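Local structure of thiol peroxidase (Aquifex aeolicus, 2YZH) at residues 49-54 / 165-170. The protein probably reduces hydrogen peroxide and organic hydroperoxides to water and alcohols, using thioredoxin as the electron donor, and so protects the cell against oxidative stress. Numbering follows the deposited sequence.
Sequences VQVIIT and NKVKEL
Val-167 is the first residue of the helical segment 165-170 to touch the strand 49-54: its CG2 comes to 3.9 Å from CG2 of Val-51, a methyl-to-methyl contact between two side chains that cross at about a right angle. Both valines have CG1 opposite the backbone N (chi1 178° in Val-167, 179° in Val-51), which turns CG2 of each into the interface. Val-80, on the neighbouring strand 80-86, touches both of them, and Met-77, in the loop leading into that strand, also packs on Val-167; both valines are buried. Flanking Val-167 in the helix, Lys-166 reaches forward with NZ to OE1 of Glu-169, 2.7 Å away, a salt bridge met on the syn side and 18° out of the carboxylate plane.

Three residues beyond Val-167, Leu-170 meets Val-49. Here the leucine uses the base of its side chain, CB lying 4.0 Å from Val-49 CG2, and the two side chains again run roughly perpendicular. Ile-138 of strand 135-139 touches both partners, as well as Lys-166.

No hydrogen bond joins helix and strand; the strand's backbone is engaged instead with its sheet neighbours, Val-49 and Val-51 bonding to Asp-81 and Gln-50 to Ile-139. Val-49, Val-51 and Ile-53 lie on one face of the strand, and Ile-53 touches Phe-70 of helix 61-73, which places both helices on that face. The result is the C-terminal helix packed against a central strand of the mixed sheet, an arrangement characteristic of the thioredoxin fold on which peroxiredoxins are built.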
ATOM      1  N   VAL D  49      17.554  17.639  17.638  1.00 19.85           N
ATOM      2  CA  VAL D  49      17.328  16.274  18.103  1.00 19.60           C
ATOM      3  C   VAL D  49      15.862  15.927  17.879  1.00 18.26           C
ATOM      4  O   VAL D  49      14.972  16.679  18.267  1.00 19.04           O
ATOM      5  CB  VAL D  49      17.680  16.113  19.602  1.00 20.47           C
ATOM      6  CG1 VAL D  49      17.203  14.761  20.110  1.00 19.45           C
ATOM      7  CG2 VAL D  49      19.186  16.223  19.791  1.00 20.82           C
ATOM      8  N   GLN D  50      15.610  14.787  17.249  1.00 17.83           N
ATOM      9  CA  GLN D  50      14.245  14.381  16.967  1.00 16.21           C
ATOM     10  C   GLN D  50      13.782  13.233  17.842  1.00 16.70           C
ATOM     11  O   GLN D  50      14.525  12.288  18.089  1.00 17.76           O
ATOM     12  CB  GLN D  50      14.107  13.944  15.507  1.00 16.62           C
ATOM     13  CG  GLN D  50      14.587  14.933  14.478  1.00 16.13           C
ATOM     14  CD  GLN D  50      14.418  14.390  13.072  1.00 17.96           C
ATOM     15  OE1 GLN D  50      13.299  14.122  12.637  1.00 17.06           O
ATOM     16  NE2 GLN D  50      15.526  14.215  12.361  1.00 15.06           N
ATOM     17  N   VAL D  51      12.543  13.324  18.303  1.00 16.69           N
ATOM     18  CA  VAL D  51      11.945  12.280  19.118  1.00 17.03           C
ATOM     19  C   VAL D  51      10.678  11.848  18.391  1.00 17.61           C
ATOM     20  O   VAL D  51       9.741  12.629  18.248  1.00 18.34           O
ATOM     21  CB  VAL D  51      11.573  12.787  20.528  1.00 16.82           C
ATOM     22  CG1 VAL D  51      10.934  11.657  21.337  1.00 16.69           C
ATOM     23  CG2 VAL D  51      12.817  13.308  21.234  1.00 17.85           C
ATOM     24  N   ILE D  52      10.671  10.608  17.918  1.00 17.29           N
ATOM     25  CA  ILE D  52       9.533  10.061  17.194  1.00 14.67           C
ATOM     26  C   ILE D  52       8.876   9.013  18.081  1.00 14.89           C
ATOM     27  O   ILE D  52       9.491   8.010  18.434  1.00 15.79           O
ATOM     28  CB  ILE D  52       9.994   9.423  15.873  1.00 16.95           C
ATOM     29  CG1 ILE D  52      10.706  10.476  15.021  1.00 17.59           C
ATOM     30  CG2 ILE D  52       8.805   8.839  15.125  1.00 16.70           C
ATOM     31  CD1 ILE D  52      11.349   9.922  13.764  1.00 19.99           C
ATOM     32  N   ILE D  53       7.622   9.261  18.434  1.00 14.22           N
ATOM     33  CA  ILE D  53       6.866   8.378  19.305  1.00 13.58           C
ATOM     34  C   ILE D  53       5.731   7.737  18.517  1.00 14.56           C
ATOM     35  O   ILE D  53       4.845   8.432  18.031  1.00 15.79           O
ATOM     36  CB  ILE D  53       6.273   9.191  20.484  1.00 16.82           C
ATOM     37  CG1 ILE D  53       7.413   9.889  21.237  1.00 16.10           C
ATOM     38  CG2 ILE D  53       5.452   8.285  21.397  1.00 17.92           C
ATOM     39  CD1 ILE D  53       6.965  10.972  22.206  1.00 15.25           C
ATOM     40  N   THR D  54       5.754   6.418  18.377  1.00 13.84           N
ATOM     41  CA  THR D  54       4.686   5.763  17.637  1.00 12.78           C
ATOM     42  C   THR D  54       3.665   5.146  18.579  1.00 13.94           C
ATOM     43  O   THR D  54       4.013   4.624  19.639  1.00 13.79           O
ATOM     44  CB  THR D  54       5.230   4.674  16.684  1.00 13.81           C
ATOM     45  OG1 THR D  54       5.947   3.681  17.433  1.00 16.17           O
ATOM     46  CG2 THR D  54       6.162   5.304  15.641  1.00 11.09           C
ATOM     47  N   ASN D 165      15.783  11.599  29.879  1.00 29.26           N
ATOM     48  CA  ASN D 165      17.199  11.658  30.226  1.00 29.58           C
ATOM     49  C   ASN D 165      18.098  11.564  28.999  1.00 28.68           C
ATOM     50  O   ASN D 165      19.103  12.267  28.905  1.00 28.22           O
ATOM     51  CB  ASN D 165      17.556  10.543  31.210  1.00 32.86           C
ATOM     52  CG  ASN D 165      16.729  10.602  32.480  1.00 34.64           C
ATOM     53  OD1 ASN D 165      16.494  11.680  33.030  1.00 36.37           O
ATOM     54  ND2 ASN D 165      16.289   9.442  32.956  1.00 36.39           N
ATOM     55  N   LYS D 166      17.736  10.699  28.057  1.00 26.88           N
ATOM     56  CA  LYS D 166      18.528  10.540  26.847  1.00 25.34           C
ATOM     57  C   LYS D 166      18.516  11.830  26.029  1.00 25.80           C
ATOM     58  O   LYS D 166      19.558  12.282  25.550  1.00 26.90           O
ATOM     59  CB  LYS D 166      17.985   9.382  26.005  1.00 25.94           C
ATOM     60  CG  LYS D 166      18.840   9.062  24.791  1.00 26.15           C
ATOM     61  CD  LYS D 166      20.235   8.622  25.200  1.00 27.12           C
ATOM     62  CE  LYS D 166      21.101   8.359  23.986  1.00 28.85           C
ATOM     63  NZ  LYS D 166      22.462   7.866  24.362  1.00 33.54           N
ATOM     64  N   VAL D 167      17.335  12.419  25.866  1.00 26.35           N
ATOM     65  CA  VAL D 167      17.212  13.663  25.118  1.00 27.66           C
ATOM     66  C   VAL D 167      18.160  14.707  25.708  1.00 29.07           C
ATOM     67  O   VAL D 167      18.896  15.372  24.980  1.00 27.68           O
ATOM     68  CB  VAL D 167      15.769  14.205  25.167  1.00 28.16           C
ATOM     69  CG1 VAL D 167      15.685  15.535  24.429  1.00 27.19           C
ATOM     70  CG2 VAL D 167      14.817  13.203  24.536  1.00 29.15           C
ATOM     71  N   LYS D 168      18.141  14.839  27.032  1.00 30.70           N
ATOM     72  CA  LYS D 168      19.001  15.800  27.718  1.00 33.09           C
ATOM     73  C   LYS D 168      20.466  15.512  27.429  1.00 34.52           C
ATOM     74  O   LYS D 168      21.253  16.425  27.174  1.00 33.90           O
ATOM     75  CB  LYS D 168      18.759  15.745  29.226  1.00 33.42           C
ATOM     76  CG  LYS D 168      17.359  16.150  29.635  1.00 35.88           C
ATOM     77  CD  LYS D 168      17.190  16.114  31.143  1.00 38.58           C
ATOM     78  CE  LYS D 168      15.797  16.567  31.542  1.00 39.45           C
ATOM     79  NZ  LYS D 168      15.511  17.946  31.054  1.00 42.17           N
ATOM     80  N   GLU D 169      20.822  14.232  27.466  1.00 35.67           N
ATOM     81  CA  GLU D 169      22.188  13.808  27.207  1.00 37.67           C
ATOM     82  C   GLU D 169      22.631  14.250  25.816  1.00 38.26           C
ATOM     83  O   GLU D 169      23.769  14.682  25.625  1.00 37.18           O
ATOM     84  CB  GLU D 169      22.291  12.288  27.309  1.00 40.10           C
ATOM     85  CG  GLU D 169      23.703  11.749  27.200  1.00 43.83           C
ATOM     86  CD  GLU D 169      23.727  10.311  26.727  1.00 46.99           C
ATOM     87  OE1 GLU D 169      23.445  10.079  25.532  1.00 48.91           O
ATOM     88  OE2 GLU D 169      24.014   9.414  27.546  1.00 48.73           O
ATOM     89  N   LEU D 170      21.729  14.141  24.844  1.00 38.03           N
ATOM     90  CA  LEU D 170      22.040  14.532  23.475  1.00 38.53           C
ATOM     91  C   LEU D 170      22.032  16.049  23.315  1.00 39.87           C
ATOM     92  O   LEU D 170      22.503  16.571  22.305  1.00 39.97           O
ATOM     93  CB  LEU D 170      21.041  13.899  22.501  1.00 37.95           C
ATOM     94  CG  LEU D 170      20.992  12.367  22.475  1.00 38.29           C
ATOM     95  CD1 LEU D 170      20.007  11.904  21.416  1.00 37.56           C
ATOM     96  CD2 LEU D 170      22.377  11.811  22.187  1.00 38.29           C
TER